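Long-range contacts in alpha-fucosidase (Bifidobacterium bifidum, PDB 2EAD), which is the catalytic domain of a glycoside hydrolase that probably releases alpha-1,2-linked L-fucose from its substrates: residues K845-K850 with L882-T887; T799-A804 with F823-T828; R678-L683 with R708-K713. The protein carries 1 engineered substitution. One frame throughout, in Å; residues are numbered along the deposited sequence.

Interaction 1. Residues K845-K850 with L882-T887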
loop_
_atom_site.group_PDB
_atom_site.type_symbol
_atom_site.label_atom_id
_atom_site.label_comp_id
_atom_site.label_asym_id
_atom_site.label_seq_id
_atom_site.Cartn_x
_atom_site.Cartn_y
_atom_site.Cartn_z
ATOM N N LYS A 845 0.773 -27.820 -3.523
ATOM C CA LYS A 845 0.849 -27.584 -4.969
ATOM C C LYS A 845 2.167 -28.083 -5.539
ATOM O O LYS A 845 3.179 -28.100 -4.844
ATOM C CB LYS A 845 0.627 -26.105 -5.334
ATOM C CG LYS A 845 -0.628 -25.507 -4.746
ATOM C CD LYS A 845 -1.890 -26.096 -5.379
ATOM C CE LYS A 845 -3.062 -26.193 -4.370
ATOM N NZ LYS A 845 -3.721 -24.869 -4.003
ATOM N N GLN A 846 2.164 -28.505 -6.792
ATOM C CA GLN A 846 3.406 -28.962 -7.400
ATOM C C GLN A 846 4.464 -27.861 -7.364
ATOM O O GLN A 846 4.187 -26.755 -7.823
ATOM C CB GLN A 846 3.161 -29.338 -8.844
ATOM C CG GLN A 846 4.373 -29.963 -9.491
ATOM C CD GLN A 846 4.393 -29.730 -10.966
ATOM O OE1 GLN A 846 4.136 -28.606 -11.440
ATOM N NE2 GLN A 846 4.694 -30.780 -11.720
ATOM N N ALA A 847 5.665 -28.166 -6.842
ATOM C CA ALA A 847 6.798 -27.240 -6.888
ATOM C C ALA A 847 7.534 -27.147 -8.228
ATOM O O ALA A 847 7.758 -28.147 -8.953
ATOM C CB ALA A 847 7.786 -27.534 -5.751
ATOM N N ALA A 848 7.927 -25.923 -8.574
ATOM C CA ALA A 848 8.738 -25.698 -9.764
ATOM C C ALA A 848 9.694 -24.570 -9.402
ATOM O O ALA A 848 9.236 -23.452 -9.122
ATOM C CB ALA A 848 7.863 -25.329 -10.937
ATOM N N VAL A 849 10.997 -24.876 -9.318
ATOM C CA VAL A 849 11.930 -23.957 -8.677
ATOM C C VAL A 849 13.056 -23.578 -9.616
ATOM O O VAL A 849 13.770 -24.449 -10.123
ATOM C CB VAL A 849 12.523 -24.504 -7.339
ATOM C CG1 VAL A 849 13.390 -23.416 -6.623
ATOM C CG2 VAL A 849 11.434 -24.977 -6.395
ATOM N N LYS A 850 13.205 -22.270 -9.841
ATOM C CA LYS A 850 14.362 -21.756 -10.551
ATOM C C LYS A 850 15.353 -21.293 -9.492
ATOM O O LYS A 850 14.968 -20.754 -8.448
ATOM C CB LYS A 850 13.952 -20.607 -11.473
ATOM C CG LYS A 850 15.069 -20.038 -12.331
ATOM C CD LYS A 850 14.549 -19.016 -13.331
ATOM C CE LYS A 850 15.654 -18.555 -14.291
ATOM N NZ LYS A 850 15.166 -17.439 -15.217
ATOM N N LEU A 882 13.748 -27.155 -11.229
ATOM C CA LEU A 882 13.550 -28.399 -10.520
ATOM C C LEU A 882 12.061 -28.502 -10.248
ATOM O O LEU A 882 11.476 -27.613 -9.633
ATOM C CB LEU A 882 14.320 -28.390 -9.207
ATOM C CG LEU A 882 15.807 -28.702 -9.309
ATOM C CD1 LEU A 882 16.448 -28.362 -7.955
ATOM C CD2 LEU A 882 16.040 -30.178 -9.718
ATOM N N VAL A 883 11.433 -29.554 -10.765
ATOM C CA VAL A 883 10.020 -29.761 -10.498
ATOM C C VAL A 883 9.748 -31.068 -9.720
ATOM O O VAL A 883 10.402 -32.115 -9.945
ATOM C CB VAL A 883 9.094 -29.493 -11.769
ATOM C CG1 VAL A 883 9.888 -28.851 -12.937
ATOM C CG2 VAL A 883 8.343 -30.708 -12.230
ATOM N N PHE A 884 8.823 -30.989 -8.783
ATOM C CA PHE A 884 8.528 -32.122 -7.933
ATOM C C PHE A 884 7.189 -31.927 -7.251
ATOM O O PHE A 884 6.778 -30.798 -7.000
ATOM C CB PHE A 884 9.661 -32.388 -6.917
ATOM C CG PHE A 884 10.063 -31.195 -6.105
ATOM C CD1 PHE A 884 9.550 -31.015 -4.824
ATOM C CD2 PHE A 884 10.966 -30.251 -6.611
ATOM C CE1 PHE A 884 9.934 -29.915 -4.048
ATOM C CE2 PHE A 884 11.341 -29.145 -5.854
ATOM C CZ PHE A 884 10.827 -28.982 -4.567
ATOM N N ASP A 885 6.491 -33.037 -7.005
ATOM C CA ASP A 885 5.231 -33.004 -6.268
ATOM C C ASP A 885 5.499 -32.665 -4.811
ATOM O O ASP A 885 6.601 -32.894 -4.301
ATOM C CB ASP A 885 4.487 -34.340 -6.389
ATOM C CG ASP A 885 4.090 -34.664 -7.815
ATOM O OD1 ASP A 885 3.839 -33.729 -8.612
ATOM O OD2 ASP A 885 4.012 -35.876 -8.144
ATOM N N THR A 886 4.512 -32.076 -4.142
ATOM C CA THR A 886 4.671 -31.762 -2.733
ATOM C C THR A 886 3.467 -32.203 -1.937
ATOM O O THR A 886 2.413 -32.478 -2.500
ATOM C CB THR A 886 4.914 -30.234 -2.427
ATOM O OG1 THR A 886 3.707 -29.498 -2.669
ATOM C CG2 THR A 886 6.088 -29.655 -3.240
ATOM N N THR A 887 3.654 -32.246 -0.624
ATOM C CA THR A 887 2.610 -32.560 0.342
ATOM C C THR A 887 2.458 -31.339 1.231
ATOM O O THR A 887 3.468 -30.746 1.647
ATOM C CB THR A 887 3.041 -33.777 1.206
ATOM O OG1 THR A 887 3.115 -34.926 0.369
ATOM C CG2 THR A 887 2.072 -34.043 2.321
HETATM O O HOH W 1 5.689 -33.067 -10.427
#

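Interaction 2. Residues T799-A804 with F823-T828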
loop_
_atom_site.group_PDB
_atom_site.type_symbol
_atom_site.label_atom_id
_atom_site.label_comp_id
_atom_site.label_asym_id
_atom_site.label_seq_id
_atom_site.Cartn_x
_atom_site.Cartn_y
_atom_site.Cartn_z
ATOM N N THR A 799 8.562 -20.734 -8.563
ATOM C CA THR A 799 9.326 -20.130 -7.469
ATOM C C THR A 799 10.720 -19.788 -8.004
ATOM O O THR A 799 11.473 -20.658 -8.433
ATOM C CB THR A 799 9.400 -21.111 -6.279
ATOM O OG1 THR A 799 8.075 -21.525 -5.933
ATOM C CG2 THR A 799 10.107 -20.495 -5.038
ATOM N N ASN A 800 11.051 -18.508 -7.980
ATOM C CA ASN A 800 12.328 -18.050 -8.505
ATOM C C ASN A 800 13.205 -17.531 -7.344
ATOM O O ASN A 800 12.961 -16.450 -6.779
ATOM C CB ASN A 800 12.090 -16.993 -9.593
ATOM C CG ASN A 800 13.354 -16.630 -10.355
ATOM O OD1 ASN A 800 14.473 -17.010 -9.980
ATOM N ND2 ASN A 800 13.178 -15.875 -11.422
ATOM N N ILE A 801 14.229 -18.316 -7.014
ATOM C CA ILE A 801 15.092 -18.036 -5.886
ATOM C C ILE A 801 16.221 -17.088 -6.312
ATOM O O ILE A 801 16.900 -17.339 -7.288
ATOM C CB ILE A 801 15.719 -19.360 -5.320
ATOM C CG1 ILE A 801 14.649 -20.355 -4.827
ATOM C CG2 ILE A 801 16.772 -19.063 -4.261
ATOM C CD1 ILE A 801 13.716 -19.862 -3.712
ATOM N N LEU A 802 16.403 -16.006 -5.565
ATOM C CA LEU A 802 17.445 -15.004 -5.828
ATOM C C LEU A 802 17.489 -14.538 -7.281
ATOM O O LEU A 802 18.557 -14.611 -7.939
ATOM C CB LEU A 802 18.829 -15.510 -5.353
ATOM C CG LEU A 802 18.891 -15.933 -3.881
ATOM C CD1 LEU A 802 20.201 -16.655 -3.578
ATOM C CD2 LEU A 802 18.683 -14.719 -2.894
ATOM N N PRO A 803 16.337 -14.021 -7.786
ATOM C CA PRO A 803 16.286 -13.536 -9.158
ATOM C C PRO A 803 17.072 -12.256 -9.462
ATOM O O PRO A 803 17.376 -11.996 -10.632
ATOM C CB PRO A 803 14.800 -13.252 -9.369
ATOM C CG PRO A 803 14.272 -12.925 -8.002
ATOM C CD PRO A 803 15.030 -13.873 -7.106
ATOM N N ALA A 804 17.326 -11.432 -8.450
ATOM C CA ALA A 804 18.061 -10.186 -8.666
ATOM C C ALA A 804 18.869 -9.833 -7.442
ATOM O O ALA A 804 18.664 -8.778 -6.814
ATOM C CB ALA A 804 17.106 -9.019 -9.067
ATOM N N PHE A 823 3.857 -21.234 -0.992
ATOM C CA PHE A 823 5.057 -21.822 -0.437
ATOM C C PHE A 823 5.708 -20.789 0.445
ATOM O O PHE A 823 5.860 -19.633 0.029
ATOM C CB PHE A 823 6.036 -22.183 -1.564
ATOM C CG PHE A 823 5.481 -23.147 -2.555
ATOM C CD1 PHE A 823 5.650 -24.535 -2.372
ATOM C CD2 PHE A 823 4.764 -22.696 -3.652
ATOM C CE1 PHE A 823 5.131 -25.433 -3.284
ATOM C CE2 PHE A 823 4.221 -23.609 -4.590
ATOM C CZ PHE A 823 4.421 -24.986 -4.396
ATOM N N THR A 824 6.103 -21.187 1.648
ATOM C CA THR A 824 6.954 -20.353 2.481
ATOM C C THR A 824 8.426 -20.642 2.132
ATOM O O THR A 824 8.857 -21.806 2.006
ATOM C CB THR A 824 6.646 -20.545 3.964
ATOM O OG1 THR A 824 5.246 -20.309 4.156
ATOM C CG2 THR A 824 7.444 -19.533 4.836
ATOM N N VAL A 825 9.181 -19.572 1.919
ATOM C CA VAL A 825 10.514 -19.713 1.346
ATOM C C VAL A 825 11.578 -19.143 2.252
ATOM O O VAL A 825 11.464 -18.007 2.711
ATOM C CB VAL A 825 10.624 -19.005 -0.019
ATOM C CG1 VAL A 825 12.051 -19.080 -0.566
ATOM C CG2 VAL A 825 9.614 -19.559 -1.012
ATOM N N GLY A 826 12.629 -19.941 2.476
ATOM C CA GLY A 826 13.855 -19.449 3.099
ATOM C C GLY A 826 15.043 -19.759 2.211
ATOM O O GLY A 826 15.061 -20.776 1.507
ATOM N N THR A 827 16.026 -18.866 2.205
ATOM C CA THR A 827 17.201 -19.023 1.335
ATOM C C THR A 827 18.432 -18.507 2.052
ATOM O O THR A 827 18.390 -17.453 2.722
ATOM C CB THR A 827 17.065 -18.243 0.003
ATOM O OG1 THR A 827 15.803 -18.547 -0.603
ATOM C CG2 THR A 827 18.201 -18.636 -0.975
ATOM N N THR A 828 19.505 -19.280 1.927
ATOM C CA THR A 828 20.821 -18.894 2.421
ATOM C C THR A 828 21.774 -18.856 1.248
ATOM O O THR A 828 21.748 -19.746 0.391
ATOM C CB THR A 828 21.320 -19.876 3.500
ATOM O OG1 THR A 828 20.350 -19.906 4.542
ATOM C CG2 THR A 828 22.668 -19.388 4.117
#

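Interaction 3. Residues R678-L683 with R708-K713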
loop_
_atom_site.group_PDB
_atom_site.type_symbol
_atom_site.label_atom_id
_atom_site.label_comp_id
_atom_site.label_asym_id
_atom_site.label_seq_id
_atom_site.Cartn_x
_atom_site.Cartn_y
_atom_site.Cartn_z
ATOM N N ARG A 678 8.981 11.144 -15.302
ATOM C CA ARG A 678 8.957 10.463 -14.006
ATOM C C ARG A 678 8.140 9.176 -13.947
ATOM O O ARG A 678 8.544 8.225 -13.253
ATOM C CB ARG A 678 8.519 11.431 -12.934
ATOM C CG ARG A 678 8.782 10.922 -11.512
ATOM C CD ARG A 678 8.115 11.851 -10.526
ATOM N NE ARG A 678 8.541 11.582 -9.145
ATOM C CZ ARG A 678 7.831 11.957 -8.091
ATOM N NH1 ARG A 678 6.666 12.563 -8.307
ATOM N NH2 ARG A 678 8.238 11.669 -6.855
ATOM N N HIS A 679 6.975 9.159 -14.605
ATOM C CA HIS A 679 6.111 7.994 -14.612
ATOM C C HIS A 679 6.623 6.989 -15.633
ATOM O O HIS A 679 7.249 7.365 -16.620
ATOM C CB HIS A 679 4.677 8.368 -15.026
ATOM C CG HIS A 679 3.994 9.315 -14.094
ATOM N ND1 HIS A 679 2.993 8.917 -13.234
ATOM C CD2 HIS A 679 4.201 10.629 -13.850
ATOM C CE1 HIS A 679 2.569 9.959 -12.540
ATOM N NE2 HIS A 679 3.288 11.011 -12.896
ATOM N N MET A 680 6.316 5.716 -15.409
ATOM C CA MET A 680 6.532 4.675 -16.400
ATOM C C MET A 680 5.277 3.808 -16.500
ATOM O O MET A 680 5.309 2.591 -16.227
ATOM C CB MET A 680 7.743 3.787 -16.048
ATOM C CG MET A 680 9.030 4.555 -15.771
ATOM S SD MET A 680 10.455 3.632 -15.141
ATOM C CE MET A 680 9.827 2.552 -13.853
ATOM N N SER A 681 4.191 4.435 -16.947
ATOM C CA SER A 681 2.853 3.810 -16.910
ATOM C C SER A 681 2.738 2.641 -17.862
ATOM O O SER A 681 1.960 1.756 -17.628
ATOM C CB SER A 681 1.784 4.877 -17.191
ATOM O OG SER A 681 1.788 5.822 -16.113
ATOM N N HIS A 682 3.574 2.629 -18.909
ATOM C CA HIS A 682 3.543 1.580 -19.912
ATOM C C HIS A 682 4.347 0.351 -19.503
ATOM O O HIS A 682 4.438 -0.602 -20.274
ATOM C CB HIS A 682 4.047 2.122 -21.274
ATOM C CG HIS A 682 5.481 2.582 -21.248
ATOM N ND1 HIS A 682 5.974 3.461 -20.301
ATOM C CD2 HIS A 682 6.528 2.275 -22.057
ATOM C CE1 HIS A 682 7.266 3.663 -20.520
ATOM N NE2 HIS A 682 7.620 2.965 -21.588
ATOM N N LEU A 683 4.970 0.391 -18.324
ATOM C CA LEU A 683 5.736 -0.761 -17.839
ATOM C C LEU A 683 5.052 -1.559 -16.719
ATOM O O LEU A 683 5.685 -2.434 -16.134
ATOM C CB LEU A 683 7.185 -0.366 -17.438
ATOM C CG LEU A 683 8.065 0.284 -18.529
ATOM C CD1 LEU A 683 9.434 0.605 -17.962
ATOM C CD2 LEU A 683 8.270 -0.606 -19.723
ATOM N N ARG A 708 16.104 1.949 -18.815
ATOM C CA ARG A 708 17.373 2.700 -18.881
ATOM C C ARG A 708 17.184 4.134 -19.399
ATOM O O ARG A 708 17.778 5.086 -18.865
ATOM C CB ARG A 708 18.407 1.957 -19.724
ATOM C CG ARG A 708 19.624 2.803 -19.954
ATOM C CD ARG A 708 20.867 2.012 -20.152
ATOM N NE ARG A 708 21.971 2.944 -20.386
ATOM C CZ ARG A 708 22.973 3.148 -19.539
ATOM N NH1 ARG A 708 23.038 2.448 -18.391
ATOM N NH2 ARG A 708 23.915 4.042 -19.854
ATOM N N TYR A 709 16.356 4.298 -20.430
ATOM C CA TYR A 709 16.079 5.633 -20.931
ATOM C C TYR A 709 15.405 6.502 -19.849
ATOM O O TYR A 709 15.741 7.679 -19.699
ATOM C CB TYR A 709 15.189 5.556 -22.159
ATOM C CG TYR A 709 15.862 5.340 -23.498
ATOM C CD1 TYR A 709 16.574 6.370 -24.120
ATOM C CD2 TYR A 709 15.704 4.146 -24.187
ATOM C CE1 TYR A 709 17.155 6.190 -25.398
ATOM C CE2 TYR A 709 16.284 3.953 -25.456
ATOM C CZ TYR A 709 16.991 4.983 -26.057
ATOM O OH TYR A 709 17.559 4.786 -27.321
ATOM N N ARG A 710 14.473 5.930 -19.086
ATOM C CA ARG A 710 13.760 6.711 -18.085
ATOM C C ARG A 710 14.624 7.044 -16.896
ATOM O O ARG A 710 14.459 8.123 -16.306
ATOM C CB ARG A 710 12.482 6.001 -17.580
ATOM C CG ARG A 710 11.281 6.027 -18.535
ATOM C CD ARG A 710 10.682 7.440 -18.742
ATOM N NE ARG A 710 9.237 7.343 -18.691
ATOM C CZ ARG A 710 8.470 7.042 -19.727
ATOM N NH1 ARG A 710 9.016 6.867 -20.923
ATOM N NH2 ARG A 710 7.151 6.948 -19.568
ATOM N N CYS A 711 15.535 6.137 -16.536
ATOM C CA CYS A 711 16.174 6.158 -15.201
ATOM C C CYS A 711 17.593 6.703 -15.161
ATOM O O CYS A 711 18.129 6.959 -14.075
ATOM C CB CYS A 711 16.177 4.768 -14.576
ATOM S SG CYS A 711 14.489 4.213 -14.130
ATOM N N PHE A 712 18.194 6.860 -16.341
ATOM C CA PHE A 712 19.570 7.315 -16.420
ATOM C C PHE A 712 19.640 8.673 -17.141
ATOM O O PHE A 712 18.795 8.991 -17.993
ATOM C CB PHE A 712 20.431 6.258 -17.130
ATOM C CG PHE A 712 20.739 5.046 -16.307
ATOM C CD1 PHE A 712 22.006 4.873 -15.741
ATOM C CD2 PHE A 712 19.803 4.027 -16.150
ATOM C CE1 PHE A 712 22.304 3.730 -15.010
ATOM C CE2 PHE A 712 20.099 2.883 -15.438
ATOM C CZ PHE A 712 21.349 2.729 -14.850
ATOM N N LYS A 713 20.615 9.495 -16.763
ATOM C CA LYS A 713 20.940 10.707 -17.532
ATOM C C LYS A 713 22.391 10.517 -17.897
ATOM O O LYS A 713 23.235 10.387 -17.019
ATOM C CB LYS A 713 20.752 11.970 -16.682
ATOM C CG LYS A 713 21.169 13.316 -17.325
ATOM C CD LYS A 713 20.472 13.550 -18.662
ATOM C CE LYS A 713 19.823 14.968 -18.747
ATOM N NZ LYS A 713 19.178 15.271 -20.089
HETATM O O HOH W 2 4.456 7.123 -18.234
#

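Interaction 1. Residues K845-K850 with L882-T887
Ala-847 and Phe-884 form one rung of an antiparallel strand pair in the beta-sandwich of the C-terminal domain, a small example of how a sheet can be compact on one face and wet along one margin. Four backbone hydrogen bonds join the strands. Ala-847 exchanges both its N-H and its C=O with Phe-884, and Val-849 does the same with Leu-882; the bond from Phe-884 N to Ala-847 O is 3.0 Å long. Between these rungs, Ala-848 and Val-883 make a non-hydrogen-bonded pair.

The tight face carries Ala-847, Val-849, Leu-882 and Phe-884, which pack on Leu-839 and Ile-894 of the facing sheet. Phe-884 holds its CG between its own backbone N and carbonyl carbon (chi1 52°), a torsion that folds the ring back across the partner strand. Ala-847 CB then sits over one ring face in a CH-pi contact, 3.7 Å from the centroid. Val-849 CG2 approaches Phe-884 CE2 obliquely at 4.2 Å, and the methyl of Thr-886 closes on the same Ala-847 CB.

The polar margin is looser. Gln-846 runs out past Val-883; its CG brushes Asp-885 OD1, but its amide is joined to that carboxylate through a water, which accepts from Gln-846 NE2 at 2.8 Å and donates to Asp-885 OD1 at 2.7 Å. Beyond the last rung, Thr-886 OG1, which is also hydrogen-bonded to Ser-841 OG, donates to Lys-845 O over 2.6 Å, coming from above the carbonyl plane, 44° out of it.

Interaction 2. Residues T799-A804 with F823-T828
Ile-801 and Val-825 illustrate how sheets pair through side chains alone, their backbones lying too far apart to bond. The CB of Ile-801 points at strand 823-830 and splits there into two branches. With chi1 at -61°, CG2 lies anti to the backbone N and lands on the CG2 methyl of Thr-827 at 3.6 Å, with the hydroxyl OG1 of Thr-827 a little farther off at 3.8 Å. The other branch starts at CG1, which rests on CG1 of Val-849. Its tip, CD1, crosses Val-825 at a slant and meets CG1 of that valine at 3.6 Å.

This is the interior of the C-terminal beta-sandwich: the two segments belong to opposing sheets, their strand axes 9.5 Å apart and turned by only 19°, and Val-837 and Leu-839 of strand 833-841 extend the same apolar layer. Strand 794-801 ends at Ile-801, and Leu-802, the next residue, has positive phi and psi. Leu-802 nevertheless sends CD1 to meet CG2 of Thr-827 tip to tip at 3.8 Å. At the other end of the contact, Thr-799 and Val-825 slide past each other in opposite directions, their CG2 methyls 4.2 Å apart.

Interaction 3. Residues R678-L683 with R708-K713
Arg-710 and His-679 show how a single arginine can tie a loop to the end of a helix. The hydrogen bonds come first. Side-on, the guanidinium grips one acceptor with two nitrogens: NE reaches His-679 O at 2.9 Å, lying in the carbonyl plane, and NH2 reaches the same oxygen at 3.0 Å from a tilted position. The oxygen itself lies within 4° of the guanidinium plane, and this double hold limits rotation of the group. A water adds a link, accepting from Ser-681 N and, weakly, from Arg-710 NH2.

Charge and flat-group contacts follow. Arg-710 NH2 also forms a salt bridge with Glu-652, which probably balances the buried positive charge. Over one guanidinium face lies His-682 CE1, 3.4 Å from NH2, with the two planes 27° apart.

Apolar packing fills in beside the stem of the arginine. Bends at chi2 and chi3 carry the Arg-710 chain past Met-680, which runs the opposite way, bringing the two CG atoms to 3.9 Å. Farther along, Met-680 SD touches Cys-711 SG at 4.2 Å, and Trp-732 of the following helix packs on that cysteine. The contact thus fastens an irregular loop to the C-terminal turn of helix 697-711, a loop-to-helix junction within the (alpha/alpha)6 barrel that characterises the catalytic domain of glycoside hydrolase family 95.

Overall arrangement
Along the chain, interaction 3 comes first, in the helical catalytic domain, followed by interaction 2 and then interaction 1 in the C-terminal domain. The last two have centres about 13 Å apart and share a sheet: strands 794-801 and 847-851 run side by side and parallel, with probable hydrogen bonds joining Thr-799 to Ala-848 and Lys-850. Interaction 1 therefore widens this sheet by one strand, 880-884, while interaction 2 joins it to the opposing one. Together they hold the C-terminal sandwich within and between its sheets. Interaction 3 belongs to the packing of the separate catalytic domain, its centre about 28 Å from that of interaction 2 and 36 Å from that of interaction 1.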